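Local coordinates for protein glycerophosphodiester phosphodiesterase (Thermotoga maritima, PDB 1O1Z) that belongs to the GDPD family, whose members are built on a TIM-barrel fold, and is modelled here with a bound sodium ion, at residues R19-S22 with A23-E27; S59-D63 with L64-F68. All blocks are in the same frame, centred on the assembly; numbering follows the deposited sequence.

Contact 1. Residues R19-S22 with A23-E27; sequences RGYS and AKYLE
The ring of Tyr21 takes two neighbours on one face. Lys24 CB lies above the plane near the rim, and Lys24 CG makes an off-centre CH-pi contact, 4.3 Å from the Tyr21 ring centroid. Tyr25 turns its edge toward the same face in an offset edge-to-face pair, the planes at 65°. At the edge of the Tyr25 ring, near its plane, sits the carbonyl oxygen of Tyr21. The other flat group, the guanidinium of Arg19, has Glu27 CD in its plane at the edge, while the carboxylate is turned 59° from it. Arg19 NH1 alone makes both bonds to Glu27, each weak and part of a salt bridge, 3.2 Å to OE1 and 3.1 Å to OE2. The carboxylate is shared, because OE1 also pairs with Arg66.

All this happens in the loop that leaves strand 14-18 of the TIM barrel and leads to helix 30-38. Tyr21 is the centre of an inverse gamma turn, closed weakly from Ser22 N to Gly20 O, and its own carbonyl oxygen gathers two amides: Tyr25 N at 3.0 Å from Tyr21 O, and Lys24 N by a weaker bond. A water bridges the next part of the bend, donating to Ser22 O and accepting weakly from Glu27 N.

With CG anti to the backbone N (chi1 -164°), the Tyr21 side chain runs alongside the extended Lys24 chain. Tyr21 OH bonds to Glu228 of helix 227-232, to which Lys24 NZ adds a salt bridge. Lys24 has two deposited conformers, however, and its side-chain contacts are those of one copy, hence less certain. On the strand side, Ser22 OG bonds to the carbonyl of His18, while Ser22 CB packs 4.0 Å from Glu27 CB.

Contact 2. Residues S59-D63 with L64-F68; sequences SHDED and LKRLF
An Asx turn leads into the short helix 65-68: Asp63 OD1 accepts the amide of Lys65, with Lys65 N 3.1 Å from it, and Leu64 between them holds the N-cap position. The bond is nearly straight, but the donor stands above the carboxylate plane. With CG between the backbone N and the carbonyl carbon (chi1 60°), Asp63 folds its carboxylate over the start of the helix. Its other oxygen, OD2, meets the aliphatic part of Lys65, 3.4 Å from CE, while Lys65 NZ stays beyond salt-bridge range.

A second carboxylate grips the helix through a side chain. Asp61 OD2 takes Arg66 NE at 2.8 Å on its syn side, with an N-H...O angle of 167°, and the oxygen lies close to the guanidinium plane. Asp61 and Arg66 cross at about a right angle, their flat groups 68° apart. NE makes the bond, while Arg66 NH2 stays 3.5 Å from Asp61 OD2. Asp61 OD1 is met on its anti side by His60 ND1 at 2.9 Å. Both donors are tilted well out of the carboxylate plane, and together they restrain its rotation. Ser59 OG bonds to Asp61 O at 2.8 Å, in the carbonyl plane on a lone pair.

Waters fill in between loop and helix. One accepts from Arg66 N at 2.9 Å and lies close to both Asp61 OD2 and Asp63 OD1; another joins Leu67 N to Asp63 O.

Leu64 is joined by backbone hydrogen bonds to Leu70 and Val72, and the helix makes the connection between the two strands of a small antiparallel sheet, 63-64 and 70-73, while His60 rests against Asp47 of the barrel strand 43-50 and its carbonyl accepts from Arg49.

The two contacts follow one another along the chain without nesting or crossing. Contact 1 bends the loop between strand 14-18 and helix 30-38; after that helix and strand 43-50, the chain turns back through strand 56-58, and contact 2 closes the turn into helix 65-68, in the excursion that precedes barrel strand 105-110. The centres of contact 1 and contact 2 lie about 14 Å apart, yet the two touch. Glu27 OE1 meets Arg66 NH1 in a salt bridge of 2.9 Å, Glu27 CG packs on Leu67 CD1, and Arg19 NH2 lies against His60 CD2. The first barrel loop is thus tied directly to the short helix of the excursion.

Contact 1. Residues R19-S22 with A23-E27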
loop_
_atom_site.group_PDB
_atom_site.type_symbol
_atom_site.label_atom_id
_atom_site.label_comp_id
_atom_site.label_asym_id
_atom_site.label_seq_id
_atom_site.Cartn_x
_atom_site.Cartn_y
_atom_site.Cartn_z
ATOM N N ARG A 19 0.319 -4.803 -5.065
ATOM C CA ARG A 19 -0.833 -5.557 -5.572
ATOM C C ARG A 19 -0.534 -7.058 -5.619
ATOM O O ARG A 19 -1.015 -7.801 -6.478
ATOM C CB ARG A 19 -1.281 -5.001 -6.921
ATOM C CG ARG A 19 -1.359 -3.511 -6.981
ATOM C CD ARG A 19 -1.938 -2.962 -8.266
ATOM N NE ARG A 19 -1.703 -1.532 -8.350
ATOM C CZ ARG A 19 -1.767 -0.812 -9.452
ATOM N NH1 ARG A 19 -2.110 -1.355 -10.605
ATOM N NH2 ARG A 19 -1.463 0.479 -9.406
ATOM N N GLY A 20 0.244 -7.523 -4.649
ATOM C CA GLY A 20 0.762 -8.882 -4.636
ATOM C C GLY A 20 2.001 -9.021 -5.511
ATOM O O GLY A 20 2.699 -8.042 -5.749
ATOM N N TYR A 21 2.273 -10.239 -5.984
ATOM C CA TYR A 21 3.391 -10.484 -6.885
ATOM C C TYR A 21 2.884 -10.179 -8.286
ATOM O O TYR A 21 2.656 -11.071 -9.104
ATOM C CB TYR A 21 3.880 -11.922 -6.771
ATOM C CG TYR A 21 5.244 -12.205 -7.369
ATOM C CD1 TYR A 21 5.874 -11.295 -8.221
ATOM C CD2 TYR A 21 5.891 -13.382 -7.088
ATOM C CE1 TYR A 21 7.104 -11.547 -8.756
ATOM C CE2 TYR A 21 7.131 -13.652 -7.620
ATOM C CZ TYR A 21 7.739 -12.737 -8.447
ATOM O OH TYR A 21 8.990 -13.008 -8.970
ATOM N N SER A 22 2.719 -8.889 -8.559
ATOM C CA SER A 22 1.967 -8.467 -9.738
ATOM C C SER A 22 2.779 -8.530 -11.033
ATOM O O SER A 22 2.209 -8.421 -12.091
ATOM C CB SER A 22 1.379 -7.079 -9.502
ATOM O OG SER A 22 2.404 -6.133 -9.268
ATOM N N ALA A 23 4.101 -8.680 -10.953
ATOM C CA ALA A 23 4.907 -8.893 -12.177
ATOM C C ALA A 23 4.611 -10.238 -12.832
ATOM O O ALA A 23 4.838 -10.412 -14.054
ATOM C CB ALA A 23 6.386 -8.796 -11.883
ATOM N N LYS A 24 4.168 -11.210 -12.039
ATOM C CA LYS A 24 3.956 -12.581 -12.527
ATOM C C LYS A 24 2.505 -13.088 -12.462
ATOM O O LYS A 24 2.152 -14.047 -13.159
ATOM C CB LYS A 24 4.856 -13.554 -11.761
ATOM C CG LYS A 24 6.338 -13.434 -12.096
ATOM C CD LYS A 24 7.130 -14.638 -11.551
ATOM C CE LYS A 24 8.610 -14.599 -11.993
ATOM N NZ LYS A 24 9.315 -15.922 -11.848
ATOM N N TYR A 25 1.687 -12.453 -11.626
ATOM C CA TYR A 25 0.315 -12.869 -11.395
ATOM C C TYR A 25 -0.601 -11.662 -11.458
ATOM O O TYR A 25 -0.180 -10.528 -11.219
ATOM C CB TYR A 25 0.210 -13.556 -10.036
ATOM C CG TYR A 25 1.125 -14.750 -9.957
ATOM C CD1 TYR A 25 0.755 -15.964 -10.518
ATOM C CD2 TYR A 25 2.411 -14.634 -9.422
ATOM C CE1 TYR A 25 1.626 -17.055 -10.489
ATOM C CE2 TYR A 25 3.269 -15.712 -9.380
ATOM C CZ TYR A 25 2.880 -16.914 -9.912
ATOM O OH TYR A 25 3.769 -17.981 -9.881
ATOM N N LEU A 26 -1.870 -11.896 -11.747
ATOM C CA LEU A 26 -2.791 -10.783 -11.929
ATOM C C LEU A 26 -2.927 -9.948 -10.646
ATOM O O LEU A 26 -3.256 -10.459 -9.564
ATOM C CB LEU A 26 -4.154 -11.288 -12.387
ATOM C CG LEU A 26 -5.222 -10.209 -12.612
ATOM C CD1 LEU A 26 -4.815 -9.266 -13.724
ATOM C CD2 LEU A 26 -6.601 -10.826 -12.881
ATOM N N GLU A 27 -2.677 -8.644 -10.784
ATOM C CA GLU A 27 -2.660 -7.727 -9.669
ATOM C C GLU A 27 -3.901 -7.830 -8.801
ATOM O O GLU A 27 -5.038 -7.964 -9.280
ATOM C CB GLU A 27 -2.540 -6.294 -10.142
ATOM C CG GLU A 27 -3.623 -5.874 -11.107
ATOM C CD GLU A 27 -3.551 -4.400 -11.386
ATOM O OE1 GLU A 27 -2.723 -4.054 -12.246
ATOM O OE2 GLU A 27 -4.293 -3.617 -10.747
HETATM O O HOH W 1 -0.618 -7.859 -12.838
#

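Contact 2. Residues S59-D63 with L64-F68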
loop_
_atom_site.group_PDB
_atom_site.type_symbol
_atom_site.label_atom_id
_atom_site.label_comp_id
_atom_site.label_asym_id
_atom_site.label_seq_id
_atom_site.Cartn_x
_atom_site.Cartn_y
_atom_site.Cartn_z
ATOM N N SER A 59 -9.563 -3.379 -5.405
ATOM C CA SER A 59 -9.439 -2.932 -6.783
ATOM C C SER A 59 -8.735 -1.586 -6.798
ATOM O O SER A 59 -9.196 -0.649 -6.158
ATOM C CB SER A 59 -10.817 -2.763 -7.423
ATOM O OG SER A 59 -10.691 -2.333 -8.791
ATOM N N HIS A 60 -7.635 -1.491 -7.546
ATOM C CA HIS A 60 -6.980 -0.188 -7.724
ATOM C C HIS A 60 -7.870 0.838 -8.448
ATOM O O HIS A 60 -8.082 1.951 -7.947
ATOM C CB HIS A 60 -5.656 -0.370 -8.464
ATOM C CG HIS A 60 -4.944 0.915 -8.684
ATOM N ND1 HIS A 60 -5.122 1.678 -9.812
ATOM C CD2 HIS A 60 -4.109 1.608 -7.873
ATOM C CE1 HIS A 60 -4.397 2.781 -9.703
ATOM N NE2 HIS A 60 -3.791 2.773 -8.533
ATOM N N ASP A 61 -8.408 0.465 -9.602
ATOM C CA ASP A 61 -9.222 1.348 -10.414
ATOM C C ASP A 61 -10.661 1.336 -9.900
ATOM O O ASP A 61 -11.097 0.363 -9.276
ATOM C CB ASP A 61 -9.239 0.891 -11.864
ATOM C CG ASP A 61 -7.888 1.003 -12.586
ATOM O OD1 ASP A 61 -6.921 1.611 -12.067
ATOM O OD2 ASP A 61 -7.774 0.539 -13.738
ATOM N N GLU A 62 -11.428 2.361 -10.241
ATOM C CA GLU A 62 -12.822 2.436 -9.820
ATOM C C GLU A 62 -13.741 1.587 -10.707
ATOM O O GLU A 62 -14.915 1.462 -10.411
ATOM C CB GLU A 62 -13.324 3.893 -9.786
ATOM C CG GLU A 62 -13.521 4.545 -11.133
ATOM C CD GLU A 62 -14.277 5.868 -11.055
ATOM O OE1 GLU A 62 -14.578 6.358 -9.939
ATOM O OE2 GLU A 62 -14.568 6.419 -12.127
ATOM N N ASP A 63 -13.219 1.055 -11.809
ATOM C CA ASP A 63 -14.015 0.238 -12.745
ATOM C C ASP A 63 -13.205 -0.961 -13.229
ATOM O O ASP A 63 -12.041 -1.132 -12.852
ATOM C CB ASP A 63 -14.529 1.085 -13.900
ATOM C CG ASP A 63 -13.421 1.713 -14.680
ATOM O OD1 ASP A 63 -12.426 1.016 -14.998
ATOM O OD2 ASP A 63 -13.456 2.914 -15.010
ATOM N N LEU A 64 -13.832 -1.806 -14.038
ATOM C CA LEU A 64 -13.227 -3.048 -14.512
ATOM C C LEU A 64 -12.666 -2.949 -15.940
ATOM O O LEU A 64 -12.423 -3.974 -16.580
ATOM C CB LEU A 64 -14.273 -4.173 -14.458
ATOM C CG LEU A 64 -14.876 -4.470 -13.079
ATOM C CD1 LEU A 64 -15.958 -5.528 -13.208
ATOM C CD2 LEU A 64 -13.799 -4.910 -12.088
ATOM N N LYS A 65 -12.470 -1.740 -16.454
ATOM C CA LYS A 65 -12.117 -1.563 -17.861
ATOM C C LYS A 65 -10.720 -2.071 -18.188
ATOM O O LYS A 65 -10.536 -2.815 -19.147
ATOM C CB LYS A 65 -12.251 -0.086 -18.306
ATOM C CG LYS A 65 -13.635 0.488 -18.183
ATOM C CD LYS A 65 -13.868 1.715 -19.085
ATOM C CE LYS A 65 -13.627 3.023 -18.362
ATOM N NZ LYS A 65 -14.155 4.180 -19.157
ATOM N N ARG A 66 -9.734 -1.671 -17.398
ATOM C CA ARG A 66 -8.332 -1.945 -17.732
ATOM C C ARG A 66 -7.994 -3.429 -17.723
ATOM O O ARG A 66 -7.289 -3.910 -18.601
ATOM C CB ARG A 66 -7.413 -1.190 -16.771
ATOM C CG ARG A 66 -5.908 -1.341 -17.015
ATOM C CD ARG A 66 -5.064 -0.426 -16.126
ATOM N NE ARG A 66 -5.400 -0.602 -14.715
ATOM C CZ ARG A 66 -4.767 -1.417 -13.862
ATOM N NH1 ARG A 66 -3.673 -2.097 -14.228
ATOM N NH2 ARG A 66 -5.206 -1.514 -12.621
ATOM N N LEU A 67 -8.488 -4.146 -16.725
ATOM C CA LEU A 67 -8.080 -5.541 -16.508
ATOM C C LEU A 67 -9.037 -6.549 -17.138
ATOM O O LEU A 67 -8.628 -7.663 -17.476
ATOM C CB LEU A 67 -7.968 -5.822 -15.012
ATOM C CG LEU A 67 -6.899 -5.065 -14.201
ATOM C CD1 LEU A 67 -6.999 -5.452 -12.783
ATOM C CD2 LEU A 67 -5.505 -5.335 -14.766
ATOM N N PHE A 68 -10.302 -6.165 -17.282
ATOM C CA PHE A 68 -11.353 -7.065 -17.788
ATOM C C PHE A 68 -12.094 -6.589 -19.033
ATOM O O PHE A 68 -12.860 -7.352 -19.626
ATOM C CB PHE A 68 -12.365 -7.339 -16.664
ATOM C CG PHE A 68 -11.748 -7.929 -15.456
ATOM C CD1 PHE A 68 -11.494 -9.292 -15.398
ATOM C CD2 PHE A 68 -11.376 -7.130 -14.376
ATOM C CE1 PHE A 68 -10.892 -9.846 -14.277
ATOM C CE2 PHE A 68 -10.775 -7.677 -13.246
ATOM C CZ PHE A 68 -10.536 -9.044 -13.204
HETATM O O HOH W 2 -7.809 -2.009 -11.054
HETATM O O HOH W 3 -9.951 -0.073 -14.951
HETATM O O HOH W 4 -9.772 -3.009 -14.335
#